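Local coordinates for protein phosphoribosylaminoimidazole-succinocarboxamide synthase (Thermotoga maritima, PDB 1KUT) that catalyses the ATP-dependent joining of L-aspartate to 5-amino-1-(5-phosphoribosyl)imidazole-4-carboxylate, forming SAICAR in de novo purine biosynthesis, at residues L36-I42 against P213-R218; A147-T152 against I169-F173; F158-F164 against L223-L227. One frame throughout, in Å; residues are numbered along the deposited sequence.

How the contacts relate
Helices of this chain serve as shared elements between contacts far apart in sequence. The six segments run 36-42, 147-152, 158-164, 169-173, 213-218 and 223-227, so contact 2 falls within the interval spanned by contact 1, while contact 3 alternates with both. Helix 138-160 packs on strand 164-175 of the larger antiparallel sheet in contact 2, and its C-terminal end meets helix 214-229 in contact 3. That last helix meets the start of helix 39-55 in contact 1. The centre of contact 3 lies about 18 Å from those of the others, which are about 23 Å apart. Helices 138-160 and 214-229 thus link the buried packing of contact 2, step by step, to the outlying contact 1.

Contact 1 of 3, residues L36-I42 against P213-R218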
# COMPACT_ATOMS: atom_id res chain seq x y z
N LEU B 36 1.59 -5.38 32.31
CA LEU B 36 0.47 -5.32 33.25
C LEU B 36 0.16 -6.73 33.73
O LEU B 36 0.19 -7.69 32.94
CB LEU B 36 -0.78 -4.74 32.59
CG LEU B 36 -0.80 -3.27 32.16
CD1 LEU B 36 -2.00 -3.04 31.25
CD2 LEU B 36 -0.85 -2.35 33.38
N THR B 37 -0.15 -6.85 35.02
CA THR B 37 -0.45 -8.14 35.63
C THR B 37 -1.82 -8.73 35.25
O THR B 37 -2.84 -8.05 35.35
CB THR B 37 -0.39 -8.04 37.17
OG1 THR B 37 -0.83 -9.26 37.76
CG2 THR B 37 -1.26 -6.89 37.67
N GLY B 38 -1.81 -9.99 34.82
CA GLY B 38 -3.05 -10.67 34.46
C GLY B 38 -3.67 -10.26 33.14
O GLY B 38 -4.79 -10.65 32.83
N LYS B 39 -2.95 -9.48 32.36
CA LYS B 39 -3.43 -9.02 31.06
C LYS B 39 -3.48 -10.16 30.01
O LYS B 39 -4.33 -10.17 29.12
CB LYS B 39 -2.53 -7.86 30.62
CG LYS B 39 -2.80 -7.28 29.24
CD LYS B 39 -1.90 -7.94 28.22
CE LYS B 39 -1.93 -7.19 26.92
NZ LYS B 39 -1.07 -7.88 25.92
N GLY B 40 -2.58 -11.14 30.14
CA GLY B 40 -2.55 -12.26 29.21
C GLY B 40 -3.79 -13.13 29.33
O GLY B 40 -4.35 -13.59 28.33
N SER B 41 -4.23 -13.36 30.57
CA SER B 41 -5.41 -14.17 30.85
C SER B 41 -6.65 -13.50 30.29
O SER B 41 -7.56 -14.16 29.78
CB SER B 41 -5.55 -14.33 32.36
OG SER B 41 -4.28 -14.61 32.94
N ILE B 42 -6.68 -12.18 30.39
CA ILE B 42 -7.78 -11.37 29.91
C ILE B 42 -7.91 -11.50 28.40
O ILE B 42 -8.99 -11.78 27.88
CB ILE B 42 -7.57 -9.88 30.32
CG1 ILE B 42 -8.06 -9.67 31.75
CG2 ILE B 42 -8.27 -8.95 29.34
CD1 ILE B 42 -7.87 -8.27 32.29
N PRO B 213 -4.08 1.08 32.41
CA PRO B 213 -4.37 0.47 31.11
C PRO B 213 -5.19 -0.81 31.16
O PRO B 213 -6.04 -1.05 30.30
CB PRO B 213 -2.97 0.24 30.54
CG PRO B 213 -2.17 1.35 31.16
CD PRO B 213 -2.64 1.31 32.58
N LEU B 214 -4.97 -1.63 32.18
CA LEU B 214 -5.70 -2.88 32.29
C LEU B 214 -7.20 -2.66 32.34
O LEU B 214 -7.97 -3.59 32.10
CB LEU B 214 -5.26 -3.67 33.52
CG LEU B 214 -5.94 -5.04 33.74
CD1 LEU B 214 -5.48 -6.04 32.68
CD2 LEU B 214 -5.58 -5.57 35.12
N LYS B 215 -7.64 -1.43 32.63
CA LYS B 215 -9.08 -1.18 32.72
C LYS B 215 -9.89 -1.43 31.45
O LYS B 215 -10.97 -2.03 31.51
CB LYS B 215 -9.35 0.23 33.24
CG LYS B 215 -10.83 0.45 33.51
CD LYS B 215 -11.07 1.43 34.63
CE LYS B 215 -12.51 1.35 35.10
NZ LYS B 215 -12.73 2.16 36.33
N LYS B 216 -9.40 -0.97 30.30
CA LYS B 216 -10.14 -1.18 29.06
C LYS B 216 -10.27 -2.67 28.78
O LYS B 216 -11.31 -3.13 28.30
CB LYS B 216 -9.46 -0.48 27.87
CG LYS B 216 -8.25 -1.22 27.29
CD LYS B 216 -7.79 -0.58 25.97
CE LYS B 216 -6.55 -1.28 25.41
NZ LYS B 216 -6.02 -0.61 24.17
N TYR B 217 -9.20 -3.43 29.07
CA TYR B 217 -9.21 -4.87 28.86
C TYR B 217 -10.25 -5.54 29.74
O TYR B 217 -11.02 -6.39 29.28
CB TYR B 217 -7.84 -5.48 29.15
CG TYR B 217 -6.74 -5.02 28.22
CD1 TYR B 217 -6.13 -3.78 28.38
CD2 TYR B 217 -6.34 -5.83 27.14
CE1 TYR B 217 -5.13 -3.35 27.51
CE2 TYR B 217 -5.34 -5.40 26.26
CZ TYR B 217 -4.74 -4.16 26.45
OH TYR B 217 -3.76 -3.72 25.60
N ARG B 218 -10.27 -5.17 31.02
CA ARG B 218 -11.23 -5.75 31.94
C ARG B 218 -12.63 -5.47 31.43
O ARG B 218 -13.47 -6.37 31.40
CB ARG B 218 -11.05 -5.18 33.35
CG ARG B 218 -9.74 -5.59 34.04
CD ARG B 218 -9.78 -5.28 35.54
NE ARG B 218 -10.18 -3.89 35.79
CZ ARG B 218 -9.34 -2.87 35.95
NH1 ARG B 218 -8.02 -3.06 35.89
NH2 ARG B 218 -9.82 -1.65 36.14
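Leu214 thrusts its side chain between Leu36 and Ile42, and the tightest of its approaches is that of Leu214 CD1 to Ile42 CD1, 3.3 Å. On one flank Leu36 CD1 reaches Leu214 N at 3.4 Å and Pro213 CB at 3.5 Å, so a single methyl covers the junction between the proline and the leucine. On the other flank Ile42 CG2 lies 3.5 Å from Tyr217 CB and sits at the edge of the tyrosine ring, while Ile42 CD1 touches Arg218 CG at 3.7 Å.

This pairing joins the beginnings of two helices that belong to distant parts of the sequence. Leu36 to Lys39 form a type II beta turn; Gly38, at a positive phi of 74° that favours glycine, occupies its third position and also serves as the N-cap of helix 39-55. The turn leaves Leu36 directed at Pro213 and Leu214 while delivering Ile42, about one helical turn beyond Lys39, to Leu214 and Tyr217. Nearest CA pairs, Lys39 with Leu214 and Ile42 with Tyr217, are both 6.7 Å apart, a close approach of the two backbones.

Lys39 adds an aliphatic cover to the aromatic residue. Its CG lies over one face of the Tyr217 ring, and Lys39 CE comes within 3.9 Å of Tyr217 CE2. The polar ends of both residues converge on Asp190, which forms a salt bridge with Lys39 NZ and a hydrogen bond with Tyr217 OH. Arg218, at the margin, forms a salt bridge with Asp212.

Contact 2 of 3, residues A147-T152 against I169-F173; sequences AAVKIT and IKYEF
Tyr171 and Phe173, two apart on an extended segment (Tyr171 phi/psi -121°/170°), cover one side of the helical segment 147-152, part of helix 138-160, with Ile151 as its largest contributor. The helix is regular, with Ile151 N to Ala147 O and Thr152 N to Ala148 O hydrogen bonds of 2.8 Å. The axes of this segment and of strand segment 169-171 approach to 9.9 Å, their N-to-C directions making 136°; Ala148 CA lies 7.1 Å from Tyr171 CA and Thr152 CA 7.5 Å from Ile169 CA. Alternation places Ile169, Tyr171 and Phe173 toward the helix. Both aromatic residues take chi1 m; chi2 is -71° in Tyr171 and 81° in Phe173.

Tyr171 CD2 lies 3.9 Å from Ala148 CB, and Tyr171 CE1 is 3.5 Å from Ile151 CG2. Phe173 packs nearer the N-terminal end, with Phe173 CE2 3.5 Å from Ala147 CB and 4.4 Å from CD1 of Ile151 (m, t). This is a helix packed on the face of an antiparallel sheet, an α+β arrangement: strand 164-175 pairs with strand 78-87, whose Val86 also touches Ala148 and Thr152.

Tyr171 OH donates to Thr152 OG1 at 2.9 Å, and Thr152 OG1 (chi1 m) donates to Ala148 O at a very short 2.5 Å. The buried tyrosine hydroxyl thus finds an acceptor in Thr152 OG1, whose own proton goes to a carbonyl of the same helix.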
# COMPACT_ATOMS: atom_id res chain seq x y z
N ALA B 147 -12.90 -12.94 4.11
CA ALA B 147 -13.00 -13.42 5.47
C ALA B 147 -12.91 -12.22 6.42
O ALA B 147 -13.78 -12.04 7.29
CB ALA B 147 -11.88 -14.41 5.73
N ALA B 148 -11.88 -11.40 6.25
CA ALA B 148 -11.69 -10.23 7.09
C ALA B 148 -12.95 -9.39 7.24
O ALA B 148 -13.36 -9.07 8.36
CB ALA B 148 -10.55 -9.38 6.55
N VAL B 149 -13.57 -9.00 6.12
CA VAL B 149 -14.80 -8.21 6.18
C VAL B 149 -15.94 -9.00 6.84
O VAL B 149 -16.64 -8.48 7.71
CB VAL B 149 -15.22 -7.74 4.77
CG1 VAL B 149 -16.64 -7.17 4.79
CG2 VAL B 149 -14.26 -6.66 4.29
N LYS B 150 -16.13 -10.25 6.43
CA LYS B 150 -17.17 -11.08 7.03
C LYS B 150 -17.03 -11.04 8.56
O LYS B 150 -17.97 -10.69 9.28
CB LYS B 150 -17.01 -12.53 6.56
CG LYS B 150 -18.03 -13.50 7.15
CD LYS B 150 -19.14 -13.79 6.17
CE LYS B 150 -18.55 -14.32 4.88
NZ LYS B 150 -17.54 -15.37 5.21
N ILE B 151 -15.85 -11.40 9.04
CA ILE B 151 -15.56 -11.41 10.46
C ILE B 151 -15.78 -10.05 11.08
O ILE B 151 -16.38 -9.92 12.15
CB ILE B 151 -14.09 -11.82 10.72
CG1 ILE B 151 -13.88 -13.28 10.32
CG2 ILE B 151 -13.73 -11.63 12.18
CD1 ILE B 151 -12.41 -13.69 10.32
N THR B 152 -15.30 -9.02 10.40
CA THR B 152 -15.43 -7.65 10.89
C THR B 152 -16.88 -7.26 11.08
O THR B 152 -17.22 -6.67 12.10
CB THR B 152 -14.74 -6.68 9.92
OG1 THR B 152 -13.38 -7.07 9.78
CG2 THR B 152 -14.81 -5.26 10.43
N ILE B 169 -9.89 -3.18 13.19
CA ILE B 169 -9.36 -4.37 13.80
C ILE B 169 -8.34 -4.97 12.84
O ILE B 169 -8.45 -4.80 11.64
CB ILE B 169 -10.54 -5.36 14.05
CG1 ILE B 169 -10.04 -6.68 14.63
CG2 ILE B 169 -11.30 -5.62 12.76
CD1 ILE B 169 -11.14 -7.51 15.19
N LYS B 170 -7.33 -5.64 13.39
CA LYS B 170 -6.30 -6.27 12.57
C LYS B 170 -6.37 -7.79 12.71
O LYS B 170 -6.55 -8.31 13.82
CB LYS B 170 -4.91 -5.80 13.01
CG LYS B 170 -3.78 -6.48 12.25
CD LYS B 170 -2.57 -6.75 13.13
CE LYS B 170 -2.94 -7.61 14.35
NZ LYS B 170 -1.76 -8.36 14.89
N TYR B 171 -6.23 -8.50 11.59
CA TYR B 171 -6.25 -9.97 11.59
C TYR B 171 -4.95 -10.54 11.02
O TYR B 171 -4.11 -9.82 10.48
CB TYR B 171 -7.39 -10.51 10.72
CG TYR B 171 -8.77 -9.99 11.10
CD1 TYR B 171 -9.40 -10.42 12.27
CD2 TYR B 171 -9.44 -9.08 10.29
CE1 TYR B 171 -10.66 -9.94 12.62
CE2 TYR B 171 -10.70 -8.60 10.62
CZ TYR B 171 -11.30 -9.04 11.78
OH TYR B 171 -12.56 -8.60 12.09
N GLU B 172 -4.81 -11.86 11.17
CA GLU B 172 -3.69 -12.63 10.65
C GLU B 172 -4.27 -14.00 10.31
O GLU B 172 -4.99 -14.60 11.12
CB GLU B 172 -2.56 -12.74 11.68
CG GLU B 172 -1.67 -11.48 11.72
CD GLU B 172 -0.53 -11.57 12.73
OE1 GLU B 172 -0.01 -12.68 12.97
OE2 GLU B 172 -0.14 -10.51 13.28
N PHE B 173 -3.99 -14.46 9.10
CA PHE B 173 -4.51 -15.74 8.62
C PHE B 173 -3.41 -16.74 8.31
O PHE B 173 -2.22 -16.38 8.16
CB PHE B 173 -5.34 -15.54 7.36
CG PHE B 173 -6.58 -14.72 7.55
CD1 PHE B 173 -6.51 -13.32 7.57
CD2 PHE B 173 -7.82 -15.33 7.65
CE1 PHE B 173 -7.65 -12.55 7.68
CE2 PHE B 173 -8.98 -14.58 7.77
CZ PHE B 173 -8.89 -13.16 7.78

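Contact 3 of 3, residues F158-F164 against L223-L227; sequences FFERANF and LCRSL
A cysteine sulfur beside an aromatic ring is the distinctive feature here: Cys224 SG lies 5.2 Å from the centroid of the Phe159 ring and 75° off its normal, at the ring edge, and is 3.9 Å from Phe159 CE1. Cys224 (chi1 m) lies on helix 214-229. Facing it, helix 138-160 ends in a Schellman motif, with Phe164 N hydrogen-bonded to Phe159 O (3.1 Å), Asn163 N to Glu160 O (2.8 Å) and Asn163 as the C-prime residue at phi 59°, psi 40°. The reversal brings Ala162 CA to 7.5 Å from Leu223 CA; Arg161 CA stands 7.4 Å from Leu227 CA.

Leu227 (chi1 m, chi2 t) buries most surface. Its CD1 meets Phe158 CE2 at 3.6 Å, its CD2 meets Ala162 CB at 4.0 Å and Arg161 CB at 3.7 Å. Leu223 (t, t) places CD2 3.6 Å from Phe159 CD1. Phe158 has chi1 t and chi2 79°, Phe159 chi1 m and chi2 -64°; Leu50 of helix 39-55 touches both Phe158 and Cys224.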
# COMPACT_ATOMS: atom_id res chain seq x y z
N PHE B 158 -21.87 -7.92 16.90
CA PHE B 158 -21.69 -8.49 18.22
C PHE B 158 -21.63 -7.39 19.28
O PHE B 158 -22.45 -7.35 20.20
CB PHE B 158 -20.39 -9.29 18.25
CG PHE B 158 -20.16 -9.99 19.55
CD1 PHE B 158 -20.82 -11.18 19.84
CD2 PHE B 158 -19.29 -9.45 20.49
CE1 PHE B 158 -20.62 -11.83 21.06
CE2 PHE B 158 -19.08 -10.09 21.71
CZ PHE B 158 -19.75 -11.28 22.00
N PHE B 159 -20.65 -6.49 19.15
CA PHE B 159 -20.46 -5.39 20.10
C PHE B 159 -21.61 -4.40 20.05
O PHE B 159 -21.84 -3.63 20.99
CB PHE B 159 -19.16 -4.66 19.82
CG PHE B 159 -17.95 -5.50 20.02
CD1 PHE B 159 -17.63 -5.98 21.29
CD2 PHE B 159 -17.13 -5.84 18.94
CE1 PHE B 159 -16.51 -6.80 21.48
CE2 PHE B 159 -16.02 -6.66 19.12
CZ PHE B 159 -15.70 -7.14 20.39
N GLU B 160 -22.31 -4.42 18.93
CA GLU B 160 -23.45 -3.54 18.69
C GLU B 160 -24.50 -3.77 19.78
O GLU B 160 -25.11 -2.83 20.29
CB GLU B 160 -24.01 -3.87 17.31
CG GLU B 160 -24.98 -2.86 16.74
CD GLU B 160 -25.30 -3.13 15.27
OE1 GLU B 160 -25.91 -4.19 14.98
OE2 GLU B 160 -24.94 -2.28 14.42
N ARG B 161 -24.70 -5.03 20.14
CA ARG B 161 -25.68 -5.37 21.17
C ARG B 161 -25.41 -4.62 22.47
O ARG B 161 -26.32 -4.42 23.27
CB ARG B 161 -25.65 -6.86 21.46
CG ARG B 161 -26.00 -7.78 20.32
CD ARG B 161 -25.97 -9.21 20.84
NE ARG B 161 -25.84 -10.21 19.79
CZ ARG B 161 -25.57 -11.49 20.03
NH1 ARG B 161 -25.40 -11.91 21.28
NH2 ARG B 161 -25.45 -12.35 19.02
N ALA B 162 -24.16 -4.22 22.68
CA ALA B 162 -23.75 -3.50 23.89
C ALA B 162 -23.55 -2.00 23.65
O ALA B 162 -23.03 -1.29 24.52
CB ALA B 162 -22.47 -4.11 24.43
N ASN B 163 -23.96 -1.54 22.48
CA ASN B 163 -23.81 -0.13 22.11
C ASN B 163 -22.35 0.31 22.12
O ASN B 163 -21.99 1.40 22.58
CB ASN B 163 -24.63 0.76 23.02
CG ASN B 163 -26.12 0.68 22.72
OD1 ASN B 163 -26.83 -0.16 23.27
ND2 ASN B 163 -26.58 1.55 21.83
N PHE B 164 -21.49 -0.58 21.62
CA PHE B 164 -20.08 -0.28 21.49
C PHE B 164 -19.83 -0.37 20.01
O PHE B 164 -20.41 -1.24 19.34
CB PHE B 164 -19.22 -1.30 22.22
CG PHE B 164 -19.00 -0.99 23.66
CD1 PHE B 164 -19.80 -1.56 24.64
CD2 PHE B 164 -18.00 -0.09 24.04
CE1 PHE B 164 -19.60 -1.26 25.99
CE2 PHE B 164 -17.80 0.22 25.37
CZ PHE B 164 -18.60 -0.36 26.35
N LEU B 223 -17.66 -7.34 29.00
CA LEU B 223 -18.59 -7.08 27.91
C LEU B 223 -18.80 -8.36 27.10
O LEU B 223 -19.93 -8.76 26.84
CB LEU B 223 -18.01 -5.96 27.05
CG LEU B 223 -18.77 -5.52 25.81
CD1 LEU B 223 -18.28 -4.15 25.42
CD2 LEU B 223 -18.53 -6.52 24.69
N CYS B 224 -17.71 -9.00 26.69
CA CYS B 224 -17.81 -10.23 25.92
C CYS B 224 -18.49 -11.34 26.70
O CYS B 224 -19.28 -12.10 26.14
CB CYS B 224 -16.42 -10.66 25.44
SG CYS B 224 -15.73 -9.56 24.16
N ARG B 225 -18.18 -11.44 27.99
CA ARG B 225 -18.81 -12.47 28.83
C ARG B 225 -20.32 -12.24 28.86
O ARG B 225 -21.12 -13.17 28.69
CB ARG B 225 -18.26 -12.40 30.25
CG ARG B 225 -16.86 -12.98 30.42
CD ARG B 225 -16.37 -12.82 31.85
NE ARG B 225 -15.10 -13.52 32.08
CZ ARG B 225 -14.39 -13.42 33.20
NH1 ARG B 225 -14.82 -12.64 34.18
NH2 ARG B 225 -13.26 -14.10 33.35
N SER B 226 -20.70 -10.98 29.05
CA SER B 226 -22.11 -10.60 29.12
C SER B 226 -22.89 -10.99 27.88
O SER B 226 -23.91 -11.70 27.96
CB SER B 226 -22.23 -9.09 29.34
OG SER B 226 -23.54 -8.76 29.71
N LEU B 227 -22.42 -10.53 26.73
CA LEU B 227 -23.06 -10.83 25.45
C LEU B 227 -23.03 -12.33 25.19
O LEU B 227 -23.92 -12.89 24.54
CB LEU B 227 -22.34 -10.09 24.33
CG LEU B 227 -22.24 -8.58 24.57
CD1 LEU B 227 -21.25 -7.95 23.62
CD2 LEU B 227 -23.63 -7.98 24.40